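Long-range contacts in FAD-binding PCMH-type domain-containing protein (Gibberella zeae, PDB 6YJO), which probably oxidises oligosaccharides, as a flavoenzyme whose FAD cofactor is covalently attached to the protein at two points: residues V241-E247 and I312-G318; S408-H412 and R473-S478; S343-S347 and S422-Y427; R141-T147 and L333-Y339. All blocks are in the same frame, centred on the assembly; numbering follows the deposited sequence.

Contact 1. Residues V241-E247 and I312-G318; sequences VTPFSIE and ISTASTG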
loop_
_atom_site.group_PDB
_atom_site.type_symbol
_atom_site.label_atom_id
_atom_site.label_comp_id
_atom_site.label_asym_id
_atom_site.label_seq_id
_atom_site.Cartn_x
_atom_site.Cartn_y
_atom_site.Cartn_z
ATOM N N VAL A 241 -2.638 5.166 23.555
ATOM C CA VAL A 241 -1.796 4.587 22.513
ATOM C C VAL A 241 -0.344 4.910 22.834
ATOM O O VAL A 241 -0.005 6.069 23.101
ATOM C CB VAL A 241 -2.187 5.107 21.112
ATOM C CG1 VAL A 241 -3.693 5.356 21.041
ATOM C CG2 VAL A 241 -1.423 6.370 20.737
ATOM N N THR A 242 0.508 3.887 22.815
ATOM C CA THR A 242 1.916 4.024 23.192
ATOM C C THR A 242 2.835 3.667 22.032
ATOM O O THR A 242 3.094 2.474 21.787
ATOM C CB THR A 242 2.232 3.139 24.398
ATOM O OG1 THR A 242 1.287 3.398 25.446
ATOM C CG2 THR A 242 3.646 3.407 24.912
ATOM N N PRO A 243 3.354 4.643 21.291
ATOM C CA PRO A 243 4.477 4.360 20.392
ATOM C C PRO A 243 5.720 3.980 21.182
ATOM O O PRO A 243 5.871 4.325 22.354
ATOM C CB PRO A 243 4.684 5.679 19.637
ATOM C CG PRO A 243 3.410 6.441 19.802
ATOM C CD PRO A 243 2.822 6.007 21.111
ATOM N N PHE A 244 6.614 3.242 20.525
ATOM C CA PHE A 244 7.882 2.872 21.142
ATOM C C PHE A 244 8.945 2.650 20.076
ATOM O O PHE A 244 8.643 2.342 18.923
ATOM C CB PHE A 244 7.740 1.615 22.012
ATOM C CG PHE A 244 7.332 0.374 21.251
ATOM C CD1 PHE A 244 5.999 0.109 20.986
ATOM C CD2 PHE A 244 8.284 -0.540 20.824
ATOM C CE1 PHE A 244 5.623 -1.035 20.301
ATOM C CE2 PHE A 244 7.914 -1.683 20.137
ATOM C CZ PHE A 244 6.583 -1.930 19.876
ATOM N N SER A 245 10.204 2.820 20.491
ATOM C CA SER A 245 11.370 2.440 19.708
ATOM C C SER A 245 12.342 1.676 20.595
ATOM O O SER A 245 12.403 1.900 21.806
ATOM C CB SER A 245 12.080 3.663 19.102
ATOM O OG SER A 245 12.845 4.348 20.079
ATOM N N ILE A 246 13.078 0.752 19.983
ATOM C CA ILE A 246 14.210 0.071 20.602
ATOM C C ILE A 246 15.371 0.186 19.627
ATOM O O ILE A 246 15.321 -0.385 18.530
ATOM C CB ILE A 246 13.919 -1.406 20.916
ATOM C CG1 ILE A 246 12.732 -1.557 21.873
ATOM C CG2 ILE A 246 15.167 -2.061 21.488
ATOM C CD1 ILE A 246 11.496 -2.144 21.214
ATOM N N GLU A 247 16.411 0.918 20.014
ATOM C CA GLU A 247 17.588 1.089 19.177
ATOM C C GLU A 247 18.573 -0.047 19.417
ATOM O O GLU A 247 18.794 -0.469 20.557
ATOM C CB GLU A 247 18.257 2.432 19.464
ATOM C CG GLU A 247 17.322 3.625 19.351
ATOM C CD GLU A 247 18.037 4.941 19.589
ATOM O OE1 GLU A 247 19.266 4.919 19.810
ATOM O OE2 GLU A 247 17.372 5.997 19.551
ATOM N N ILE A 312 13.742 -0.669 25.935
ATOM C CA ILE A 312 13.089 0.437 25.249
ATOM C C ILE A 312 13.995 1.659 25.276
ATOM O O ILE A 312 14.576 2.011 26.313
ATOM C CB ILE A 312 11.722 0.733 25.890
ATOM C CG1 ILE A 312 10.639 -0.119 25.225
ATOM C CG2 ILE A 312 11.374 2.218 25.778
ATOM C CD1 ILE A 312 9.296 -0.072 25.914
ATOM N N SER A 313 14.123 2.313 24.122
ATOM C CA SER A 313 14.880 3.552 24.019
ATOM C C SER A 313 13.984 4.766 24.237
ATOM O O SER A 313 14.302 5.636 25.052
ATOM C CB SER A 313 15.570 3.630 22.653
ATOM O OG SER A 313 16.652 2.717 22.577
ATOM N N THR A 314 12.860 4.834 23.525
ATOM C CA THR A 314 11.876 5.891 23.705
ATOM C C THR A 314 10.487 5.272 23.751
ATOM O O THR A 314 10.185 4.339 23.000
ATOM C CB THR A 314 11.950 6.932 22.580
ATOM O OG1 THR A 314 11.688 6.301 21.320
ATOM C CG2 THR A 314 13.333 7.579 22.542
ATOM N N ALA A 315 9.647 5.788 24.643
ATOM C CA ALA A 315 8.279 5.307 24.762
ATOM C C ALA A 315 7.448 6.392 25.427
ATOM O O ALA A 315 7.900 7.037 26.377
ATOM C CB ALA A 315 8.211 3.997 25.556
ATOM N N SER A 316 6.244 6.598 24.905
ATOM C CA SER A 316 5.393 7.685 25.354
ATOM C C SER A 316 3.947 7.316 25.057
ATOM O O SER A 316 3.664 6.674 24.045
ATOM C CB SER A 316 5.777 9.000 24.663
ATOM O OG SER A 316 4.888 10.044 25.016
ATOM N N THR A 317 3.043 7.715 25.946
ATOM C CA THR A 317 1.624 7.441 25.792
ATOM C C THR A 317 0.888 8.728 25.447
ATOM O O THR A 317 1.219 9.807 25.950
ATOM C CB THR A 317 1.043 6.830 27.073
ATOM O OG1 THR A 317 1.895 5.772 27.527
ATOM C CG2 THR A 317 -0.357 6.276 26.826
ATOM N N GLY A 318 -0.114 8.602 24.588
ATOM C CA GLY A 318 -0.839 9.766 24.129
ATOM C C GLY A 318 -2.044 9.390 23.292
ATOM O O GLY A 318 -2.485 8.242 23.282
#
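I312 meets I246 through their CG1 atoms, 4.2 Å apart, where the chain enters one of the two outermost strands of a seven-stranded antiparallel sheet. A classic beta bulge follows: S313 and T314 both face S245. S313 N lies 2.9 Å from S245 O, and T314 N adds a weaker bond to the same oxygen. S313 OG accepts from E247 N at 3.1 Å in a nearly straight bond (165°). T314 returns its carbonyl to S245 N. Its OG1 and S245 OG sit 2.6 Å apart in a hydrogen bond, each hydroxyl placed between its own backbone N and carbonyl carbon. At A315 the CB rests 4.3 Å from F244 CB, while the phenyl ring runs off toward L273, M275 and L297. S316 N bonds only weakly to P243 O, and since P243 has no N-H to give, S316 O takes a CA-H contact from T242 CA at 3.3 Å. T317 OG1 donates to T242 OG1, which is itself bonded to G292 O. G318 forms a separate single bridge with V241 through two backbone bonds: its N lies 2.9 Å from V241 O, and its O accepts from V241 N.

Contact 2. Residues S408-H412 and R473-S478; sequences SAFPH and RYYGKS
P411 and H412 pack against the C-terminal end of helix 467-475, in the berberine-like part of the chain, where G476 takes a positive phi and breaks the helix. Two side-chain hydrogen bonds cross, both to backbone oxygens. S478 OG donates to A409 O at 2.7 Å, in the carbonyl plane and on a lone pair, with a C=O...O angle of 122°. H412 NE2 gives a weak, strongly bent bond (120°) to Y474 O, 3.1 Å away, and another weak one to M456 O. With CG beside the backbone N (chi1 -57°), the imidazole turns in toward the helix end, and R473 O meets the ring at its edge. The ring's other nitrogen, ND1, has a weak bond to K415 NZ.

The rest is van der Waals packing. The pyrrolidine of P411 lies along the last turn, its CG 3.2 Å from Y474 O and 3.6 Å from Y475 C; the same CG sits over the centre of one face of the H412 imidazole. R473 turns away to salt bridges with E469 and D451, and the side chain of Y475 also leaves the contact and lies about 8 Å from the FAD. Near the other end, A409 CB touches S478 OG at 3.9 Å.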
loop_
_atom_site.group_PDB
_atom_site.type_symbol
_atom_site.label_atom_id
_atom_site.label_comp_id
_atom_site.label_asym_id
_atom_site.label_seq_id
_atom_site.Cartn_x
_atom_site.Cartn_y
_atom_site.Cartn_z
ATOM N N SER A 408 -12.117 -11.842 -0.313
ATOM C CA SER A 408 -11.018 -10.992 -0.744
ATOM C C SER A 408 -10.020 -11.792 -1.567
ATOM O O SER A 408 -9.686 -12.932 -1.225
ATOM C CB SER A 408 -10.310 -10.353 0.459
ATOM O OG SER A 408 -9.238 -9.537 0.034
ATOM N N ALA A 409 -9.537 -11.170 -2.646
ATOM C CA ALA A 409 -8.534 -11.800 -3.495
ATOM C C ALA A 409 -7.137 -11.745 -2.891
ATOM O O ALA A 409 -6.260 -12.486 -3.341
ATOM C CB ALA A 409 -8.527 -11.139 -4.871
ATOM N N PHE A 410 -6.906 -10.884 -1.902
ATOM C CA PHE A 410 -5.604 -10.765 -1.260
ATOM C C PHE A 410 -5.135 -12.135 -0.768
ATOM O O PHE A 410 -5.849 -12.785 0.013
ATOM C CB PHE A 410 -5.673 -9.790 -0.087
ATOM C CG PHE A 410 -4.345 -9.546 0.584
ATOM C CD1 PHE A 410 -3.457 -8.607 0.074
ATOM C CD2 PHE A 410 -3.987 -10.246 1.726
ATOM C CE1 PHE A 410 -2.243 -8.377 0.682
ATOM C CE2 PHE A 410 -2.768 -10.015 2.342
ATOM C CZ PHE A 410 -1.896 -9.079 1.818
ATOM N N PRO A 411 -3.955 -12.600 -1.183
ATOM C CA PRO A 411 -3.601 -14.011 -0.981
ATOM C C PRO A 411 -2.680 -14.300 0.198
ATOM O O PRO A 411 -2.419 -15.472 0.490
ATOM C CB PRO A 411 -2.897 -14.352 -2.295
ATOM C CG PRO A 411 -2.147 -13.077 -2.612
ATOM C CD PRO A 411 -3.000 -11.930 -2.085
ATOM N N HIS A 412 -2.181 -13.269 0.887
ATOM C CA HIS A 412 -1.043 -13.419 1.783
ATOM C C HIS A 412 -1.429 -13.462 3.261
ATOM O O HIS A 412 -0.565 -13.262 4.122
ATOM C CB HIS A 412 -0.035 -12.294 1.533
ATOM C CG HIS A 412 0.453 -12.224 0.119
ATOM N ND1 HIS A 412 1.044 -13.293 -0.521
ATOM C CD2 HIS A 412 0.441 -11.210 -0.779
ATOM C CE1 HIS A 412 1.372 -12.942 -1.751
ATOM N NE2 HIS A 412 1.017 -11.683 -1.933
ATOM N N ARG A 473 3.184 -13.068 -7.834
ATOM C CA ARG A 473 3.616 -12.828 -6.463
ATOM C C ARG A 473 2.653 -11.940 -5.686
ATOM O O ARG A 473 2.445 -12.165 -4.487
ATOM C CB ARG A 473 5.015 -12.204 -6.462
ATOM C CG ARG A 473 6.086 -13.079 -7.097
ATOM C CD ARG A 473 6.334 -14.358 -6.307
ATOM N NE ARG A 473 7.269 -15.243 -6.995
ATOM C CZ ARG A 473 7.546 -16.488 -6.618
ATOM N NH1 ARG A 473 6.959 -17.014 -5.549
ATOM N NH2 ARG A 473 8.412 -17.212 -7.319
ATOM N N TYR A 474 2.061 -10.928 -6.329
ATOM C CA TYR A 474 1.114 -10.078 -5.611
ATOM C C TYR A 474 -0.186 -10.820 -5.327
ATOM O O TYR A 474 -0.770 -10.671 -4.246
ATOM C CB TYR A 474 0.795 -8.810 -6.406
ATOM C CG TYR A 474 1.969 -7.976 -6.864
ATOM C CD1 TYR A 474 3.233 -8.112 -6.297
ATOM C CD2 TYR A 474 1.799 -7.029 -7.863
ATOM C CE1 TYR A 474 4.293 -7.332 -6.735
ATOM C CE2 TYR A 474 2.847 -6.246 -8.300
ATOM C CZ TYR A 474 4.091 -6.403 -7.738
ATOM O OH TYR A 474 5.140 -5.628 -8.172
ATOM N N TYR A 475 -0.657 -11.616 -6.287
ATOM C CA TYR A 475 -2.010 -12.146 -6.269
ATOM C C TYR A 475 -2.080 -13.661 -6.160
ATOM O O TYR A 475 -3.175 -14.195 -5.946
ATOM C CB TYR A 475 -2.759 -11.679 -7.527
ATOM C CG TYR A 475 -2.659 -10.180 -7.714
ATOM C CD1 TYR A 475 -2.993 -9.314 -6.682
ATOM C CD2 TYR A 475 -2.188 -9.632 -8.895
ATOM C CE1 TYR A 475 -2.887 -7.943 -6.831
ATOM C CE2 TYR A 475 -2.078 -8.263 -9.052
ATOM C CZ TYR A 475 -2.428 -7.424 -8.017
ATOM O OH TYR A 475 -2.319 -6.063 -8.170
ATOM N N GLY A 476 -0.963 -14.366 -6.300
ATOM C CA GLY A 476 -0.932 -15.773 -5.937
ATOM C C GLY A 476 -1.980 -16.587 -6.669
ATOM O O GLY A 476 -2.146 -16.481 -7.889
ATOM N N LYS A 477 -2.699 -17.421 -5.915
ATOM C CA LYS A 477 -3.677 -18.343 -6.484
ATOM C C LYS A 477 -5.005 -17.669 -6.814
ATOM O O LYS A 477 -5.951 -18.357 -7.215
ATOM C CB LYS A 477 -3.912 -19.521 -5.532
ATOM C CG LYS A 477 -4.584 -19.151 -4.212
ATOM C CD LYS A 477 -4.874 -20.395 -3.378
ATOM C CE LYS A 477 -5.478 -20.039 -2.028
ATOM N NZ LYS A 477 -6.096 -21.219 -1.358
ATOM N N SER A 478 -5.100 -16.351 -6.640
ATOM C CA SER A 478 -6.259 -15.604 -7.108
ATOM C C SER A 478 -6.160 -15.237 -8.579
ATOM O O SER A 478 -7.171 -14.836 -9.167
ATOM C CB SER A 478 -6.430 -14.326 -6.286
ATOM O OG SER A 478 -6.857 -14.619 -4.967
#

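Contact 3. Residues S343-S347 and S422-Y427; sequences STFYS and SDHGNY
Y346 with D423 and S347 with S422 form the last antiparallel pairings of the seven-stranded sheet, where one of its two outermost strands, 346-352, begins and strand 417-423 runs out into an Asx turn. Y346 and D423 make the hydrogen-bonded pair: Y346 N lies 3.1 Å from D423 O, and D423 N answers to Y346 O. S347 and S422 are the next, non-hydrogen-bonded pair, joined instead by their hydroxyls, whose OG atoms are 2.7 Å apart.

Beyond the strand, F345 lays its CB over one face of the H424 imidazole, a CH-pi contact 3.4 Å from the ring centroid. The two side chains run the same way, with planes nearly parallel (20°) but slid so far that the rings barely overlap. S343 OG and H424 ND1 share a weak hydrogen bond at the edge of the imidazole, near its plane. The phenyl of F345 stands edge-to-face with Y104 and about 5 Å from the FAD, so this corner of the sheet backs onto the flavin site.

On the D423 side, Y427 comes in over the strand, its CE2 3.7 Å from Y346 CB, and R377 makes a cation-pi contact with Y427. The phenol of Y346 leads away to bond D462. D423 organises the turn: OD2 pairs with R377, while OD1 takes two hydrogen bonds from opposite faces of the carboxylate plane, one from G425 N at 2.8 Å and one from Y427 OH at 2.7 Å, the latter rising 60° out of that plane.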
loop_
_atom_site.group_PDB
_atom_site.type_symbol
_atom_site.label_atom_id
_atom_site.label_comp_id
_atom_site.label_asym_id
_atom_site.label_seq_id
_atom_site.Cartn_x
_atom_site.Cartn_y
_atom_site.Cartn_z
ATOM N N SER A 343 9.754 12.089 -4.296
ATOM C CA SER A 343 10.998 11.413 -3.969
ATOM C C SER A 343 11.487 10.736 -5.241
ATOM O O SER A 343 10.789 10.711 -6.257
ATOM C CB SER A 343 10.800 10.404 -2.830
ATOM O OG SER A 343 12.019 9.766 -2.493
ATOM N N THR A 344 12.705 10.205 -5.192
ATOM C CA THR A 344 13.245 9.420 -6.302
ATOM C C THR A 344 13.923 8.189 -5.713
ATOM O O THR A 344 14.945 8.304 -5.030
ATOM C CB THR A 344 14.212 10.238 -7.165
ATOM O OG1 THR A 344 15.413 9.490 -7.394
ATOM C CG2 THR A 344 14.533 11.587 -6.523
ATOM N N PHE A 345 13.350 7.017 -5.984
ATOM C CA PHE A 345 13.671 5.810 -5.233
ATOM C C PHE A 345 13.296 4.585 -6.055
ATOM O O PHE A 345 12.594 4.676 -7.067
ATOM C CB PHE A 345 12.925 5.791 -3.898
ATOM C CG PHE A 345 11.431 5.768 -4.054
ATOM C CD1 PHE A 345 10.723 6.946 -4.233
ATOM C CD2 PHE A 345 10.736 4.568 -4.053
ATOM C CE1 PHE A 345 9.353 6.931 -4.394
ATOM C CE2 PHE A 345 9.361 4.547 -4.215
ATOM C CZ PHE A 345 8.669 5.732 -4.386
ATOM N N TYR A 346 13.766 3.428 -5.588
ATOM C CA TYR A 346 13.332 2.128 -6.082
ATOM C C TYR A 346 13.142 1.203 -4.889
ATOM O O TYR A 346 13.976 1.186 -3.979
ATOM C CB TYR A 346 14.344 1.526 -7.064
ATOM C CG TYR A 346 14.162 0.043 -7.289
ATOM C CD1 TYR A 346 13.037 -0.448 -7.940
ATOM C CD2 TYR A 346 15.115 -0.869 -6.850
ATOM C CE1 TYR A 346 12.865 -1.803 -8.148
ATOM C CE2 TYR A 346 14.950 -2.229 -7.053
ATOM C CZ TYR A 346 13.821 -2.687 -7.706
ATOM O OH TYR A 346 13.639 -4.034 -7.921
ATOM N N SER A 347 12.049 0.439 -4.893
ATOM C CA SER A 347 11.719 -0.413 -3.760
ATOM C C SER A 347 11.209 -1.766 -4.235
ATOM O O SER A 347 10.825 -1.948 -5.395
ATOM C CB SER A 347 10.669 0.230 -2.841
ATOM O OG SER A 347 11.159 1.424 -2.257
ATOM N N SER A 422 13.994 -0.679 0.291
ATOM C CA SER A 422 14.011 0.606 -0.387
ATOM C C SER A 422 15.444 1.073 -0.615
ATOM O O SER A 422 16.381 0.663 0.077
ATOM C CB SER A 422 13.236 1.669 0.402
ATOM O OG SER A 422 11.845 1.396 0.384
ATOM N N ASP A 423 15.598 1.931 -1.620
ATOM C CA ASP A 423 16.874 2.569 -1.925
ATOM C C ASP A 423 16.571 3.968 -2.430
ATOM O O ASP A 423 15.824 4.127 -3.400
ATOM C CB ASP A 423 17.663 1.771 -2.967
ATOM C CG ASP A 423 18.941 2.472 -3.406
ATOM O OD1 ASP A 423 18.868 3.621 -3.896
ATOM O OD2 ASP A 423 20.026 1.871 -3.257
ATOM N N HIS A 424 17.133 4.975 -1.770
ATOM C CA HIS A 424 16.901 6.352 -2.180
ATOM C C HIS A 424 18.227 7.000 -2.556
ATOM O O HIS A 424 18.609 8.031 -1.995
ATOM C CB HIS A 424 16.187 7.129 -1.068
ATOM C CG HIS A 424 14.794 6.642 -0.788
ATOM N ND1 HIS A 424 13.673 7.405 -1.037
ATOM C CD2 HIS A 424 14.344 5.465 -0.291
ATOM C CE1 HIS A 424 12.593 6.720 -0.701
ATOM N NE2 HIS A 424 12.973 5.540 -0.245
ATOM N N GLY A 425 18.938 6.389 -3.497
ATOM C CA GLY A 425 20.202 6.920 -3.952
ATOM C C GLY A 425 20.128 7.486 -5.351
ATOM O O GLY A 425 19.119 8.083 -5.737
ATOM N N ASN A 426 21.194 7.288 -6.121
ATOM C CA ASN A 426 21.331 7.873 -7.447
ATOM C C ASN A 426 20.761 6.923 -8.491
ATOM O O ASN A 426 21.054 5.724 -8.472
ATOM C CB ASN A 426 22.801 8.181 -7.744
ATOM C CG ASN A 426 23.076 8.339 -9.226
ATOM O OD1 ASN A 426 23.693 7.474 -9.850
ATOM N ND2 ASN A 426 22.605 9.440 -9.800
ATOM N N TYR A 427 19.938 7.463 -9.395
ATOM C CA TYR A 427 19.298 6.658 -10.423
ATOM C C TYR A 427 19.402 7.257 -11.815
ATOM O O TYR A 427 18.817 6.702 -12.755
ATOM C CB TYR A 427 17.824 6.408 -10.075
ATOM C CG TYR A 427 17.673 5.408 -8.961
ATOM C CD1 TYR A 427 17.672 5.816 -7.635
ATOM C CD2 TYR A 427 17.573 4.049 -9.232
ATOM C CE1 TYR A 427 17.553 4.902 -6.607
ATOM C CE2 TYR A 427 17.453 3.128 -8.213
ATOM C CZ TYR A 427 17.444 3.559 -6.903
ATOM O OH TYR A 427 17.326 2.641 -5.888
#

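Contact 4. Residues R141-T147 and L333-Y339; sequences RLGHVAT and LDQRRPY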
loop_
_atom_site.group_PDB
_atom_site.type_symbol
_atom_site.label_atom_id
_atom_site.label_comp_id
_atom_site.label_asym_id
_atom_site.label_seq_id
_atom_site.Cartn_x
_atom_site.Cartn_y
_atom_site.Cartn_z
ATOM N N ARG A 141 -6.846 11.572 0.929
ATOM C CA ARG A 141 -5.571 11.049 1.385
ATOM C C ARG A 141 -5.712 10.531 2.813
ATOM O O ARG A 141 -6.569 10.986 3.574
ATOM C CB ARG A 141 -4.491 12.132 1.288
ATOM C CG ARG A 141 -4.058 12.386 -0.156
ATOM C CD ARG A 141 -3.403 13.748 -0.384
ATOM N NE ARG A 141 -3.411 14.098 -1.803
ATOM C CZ ARG A 141 -2.587 13.582 -2.710
ATOM N NH1 ARG A 141 -1.673 12.691 -2.352
ATOM N NH2 ARG A 141 -2.681 13.957 -3.979
ATOM N N LEU A 142 -4.864 9.560 3.162
ATOM C CA LEU A 142 -5.032 8.834 4.418
ATOM C C LEU A 142 -5.120 9.779 5.609
ATOM O O LEU A 142 -5.933 9.571 6.517
ATOM C CB LEU A 142 -3.875 7.852 4.612
ATOM C CG LEU A 142 -3.759 6.689 3.625
ATOM C CD1 LEU A 142 -2.671 5.740 4.098
ATOM C CD2 LEU A 142 -5.085 5.963 3.462
ATOM N N GLY A 143 -4.295 10.825 5.626
ATOM C CA GLY A 143 -4.299 11.726 6.762
ATOM C C GLY A 143 -5.541 12.589 6.823
ATOM O O GLY A 143 -5.991 12.958 7.912
ATOM N N HIS A 144 -6.107 12.927 5.662
ATOM C CA HIS A 144 -7.394 13.609 5.622
ATOM C C HIS A 144 -8.530 12.695 6.058
ATOM O O HIS A 144 -9.554 13.188 6.542
ATOM C CB HIS A 144 -7.664 14.147 4.211
ATOM C CG HIS A 144 -9.032 14.731 4.030
ATOM N ND1 HIS A 144 -9.522 15.748 4.823
ATOM C CD2 HIS A 144 -10.008 14.448 3.136
ATOM C CE1 HIS A 144 -10.743 16.061 4.428
ATOM N NE2 HIS A 144 -11.061 15.288 3.405
ATOM N N VAL A 145 -8.362 11.380 5.912
ATOM C CA VAL A 145 -9.375 10.431 6.361
ATOM C C VAL A 145 -9.353 10.302 7.879
ATOM O O VAL A 145 -10.397 10.367 8.535
ATOM C CB VAL A 145 -9.166 9.068 5.675
ATOM C CG1 VAL A 145 -10.090 8.015 6.286
ATOM C CG2 VAL A 145 -9.409 9.189 4.181
ATOM N N ALA A 146 -8.163 10.114 8.459
ATOM C CA ALA A 146 -8.059 10.005 9.912
ATOM C C ALA A 146 -8.467 11.305 10.590
ATOM O O ALA A 146 -9.105 11.290 11.649
ATOM C CB ALA A 146 -6.633 9.629 10.312
ATOM N N THR A 147 -8.101 12.443 9.995
ATOM C CA THR A 147 -8.430 13.735 10.590
ATOM C C THR A 147 -9.936 13.949 10.640
ATOM O O THR A 147 -10.461 14.439 11.645
ATOM C CB THR A 147 -7.751 14.865 9.806
ATOM O OG1 THR A 147 -6.329 14.776 9.975
ATOM C CG2 THR A 147 -8.240 16.227 10.286
ATOM N N LEU A 333 -0.882 15.729 8.975
ATOM C CA LEU A 333 -1.848 14.667 8.699
ATOM C C LEU A 333 -2.830 15.084 7.608
ATOM O O LEU A 333 -2.922 14.435 6.562
ATOM C CB LEU A 333 -2.590 14.281 9.984
ATOM C CG LEU A 333 -1.902 13.339 10.980
ATOM C CD1 LEU A 333 -2.947 12.696 11.880
ATOM C CD2 LEU A 333 -1.075 12.254 10.281
ATOM N N ASP A 334 -3.551 16.185 7.819
ATOM C CA ASP A 334 -4.649 16.557 6.932
ATOM C C ASP A 334 -4.131 16.967 5.557
ATOM O O ASP A 334 -4.215 18.139 5.185
ATOM C CB ASP A 334 -5.475 17.688 7.559
ATOM C CG ASP A 334 -6.784 17.931 6.829
ATOM O OD1 ASP A 334 -7.020 17.272 5.796
ATOM O OD2 ASP A 334 -7.578 18.778 7.292
ATOM N N GLN A 335 -3.615 16.004 4.791
ATOM C CA GLN A 335 -3.113 16.272 3.445
ATOM C C GLN A 335 -4.280 16.385 2.474
ATOM O O GLN A 335 -5.186 15.547 2.484
ATOM C CB GLN A 335 -2.174 15.158 2.974
ATOM C CG GLN A 335 -0.790 15.144 3.605
ATOM C CD GLN A 335 -0.032 16.448 3.410
ATOM O OE1 GLN A 335 -0.331 17.226 2.505
ATOM N NE2 GLN A 335 0.942 16.701 4.278
ATOM N N ARG A 336 -4.251 17.411 1.626
ATOM C CA ARG A 336 -5.270 17.612 0.605
ATOM C C ARG A 336 -4.622 18.216 -0.632
ATOM O O ARG A 336 -3.412 18.463 -0.673
ATOM C CB ARG A 336 -6.401 18.518 1.106
ATOM C CG ARG A 336 -7.154 17.961 2.297
ATOM C CD ARG A 336 -8.302 18.861 2.718
ATOM N NE ARG A 336 -9.410 18.829 1.768
ATOM C CZ ARG A 336 -10.673 19.114 2.072
ATOM N NH1 ARG A 336 -11.013 19.444 3.311
ATOM N NH2 ARG A 336 -11.605 19.057 1.131
ATOM N N ARG A 337 -5.444 18.460 -1.635
ATOM C CA ARG A 337 -5.023 19.110 -2.866
ATOM C C ARG A 337 -4.909 20.618 -2.648
ATOM O O ARG A 337 -5.768 21.217 -1.998
ATOM C CB ARG A 337 -6.023 18.816 -3.982
ATOM C CG ARG A 337 -5.728 19.500 -5.296
ATOM C CD ARG A 337 -6.708 19.046 -6.365
ATOM N NE ARG A 337 -6.307 19.494 -7.695
ATOM C CZ ARG A 337 -5.412 18.870 -8.455
ATOM N NH1 ARG A 337 -4.817 17.768 -8.015
ATOM N NH2 ARG A 337 -5.108 19.350 -9.652
ATOM N N PRO A 338 -3.865 21.266 -3.193
ATOM C CA PRO A 338 -2.825 20.678 -4.046
ATOM C C PRO A 338 -1.736 19.948 -3.258
ATOM O O PRO A 338 -1.463 20.293 -2.107
ATOM C CB PRO A 338 -2.250 21.896 -4.767
ATOM C CG PRO A 338 -2.380 22.991 -3.760
ATOM C CD PRO A 338 -3.650 22.711 -2.989
ATOM N N TYR A 339 -1.111 18.962 -3.896
ATOM C CA TYR A 339 -0.154 18.069 -3.254
ATOM C C TYR A 339 1.112 18.031 -4.094
ATOM O O TYR A 339 1.052 17.734 -5.292
ATOM C CB TYR A 339 -0.754 16.666 -3.105
ATOM C CG TYR A 339 0.075 15.695 -2.304
ATOM C CD1 TYR A 339 0.090 15.741 -0.914
ATOM C CD2 TYR A 339 0.818 14.708 -2.935
ATOM C CE1 TYR A 339 0.838 14.840 -0.180
ATOM C CE2 TYR A 339 1.564 13.805 -2.213
ATOM C CZ TYR A 339 1.571 13.872 -0.834
ATOM O OH TYR A 339 2.318 12.968 -0.109
#
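R141 lays its guanidinium flat on the ring of Y339, planes 16° apart, with CZ 3.8 Å from the ring centroid: a stacked cation-pi pair. NH1 comes closest, 3.3 Å from Y339 CD2. The arginine reaches there because its chain is extended from CG to NE, and on the way CD brushes Q335 CB at 3.8 Å. A second cluster centres on H144. Its ring lies almost coplanar with the D334 carboxylate (6°), the two side by side, and ND1 gives a weak, bent bond to OD1 at 3.1 Å. R336 crosses one face of the same imidazole, its CD 4.2 Å from the ring centroid. At the L333 end the backbones touch directly: G143 CA is 3.0 Å from L333 O, an approach that the bare glycine allows.

One step out, several bonds fix these groups. R141 NH1 binds both G164 O and G100 O, which sets the guanidinium's rotation, whereas NE is buried without a partner. Y339 OH is hydrogen-bonded to NE2 of H102, a covalent attachment site of the FAD, so the stack probably steadies a tyrosine that is bonded to one of the flavin's anchors. R336 NE pairs with D124, whose carbonyl O also takes a weak bond from H144 NE2. T147 OG1 folds back onto G143 O, 2.8 Å away.

Thus the loop 333-339, leading from helix 320-326 toward strand 346-352, wraps the N-terminal end of helix 142-152; L333 and A146 both reach L324 of helix 320-326, and L142 packs on helix 167-171.

In the fold
Contacts 1 and 3 belong to the same seven-stranded antiparallel sheet and hold its two outermost strands, with centres 29 Å apart. Both combine backbone ladders with paired hydroxyls, but contact 1 lies out near the surface, its centre about 25 Å from that of the chain, while contact 3 borders the cofactor. Contact 2 is the buried one, loop against helix end, and relies on side chains meeting carbonyl oxygens. Contact 4 is partly buried, its chemistry dominated by charged and aromatic groups beside the FAD attachment site. Its second segment runs almost directly on into contact 3. Contacts 2 and 4 lie on opposite sides of the chain's centre.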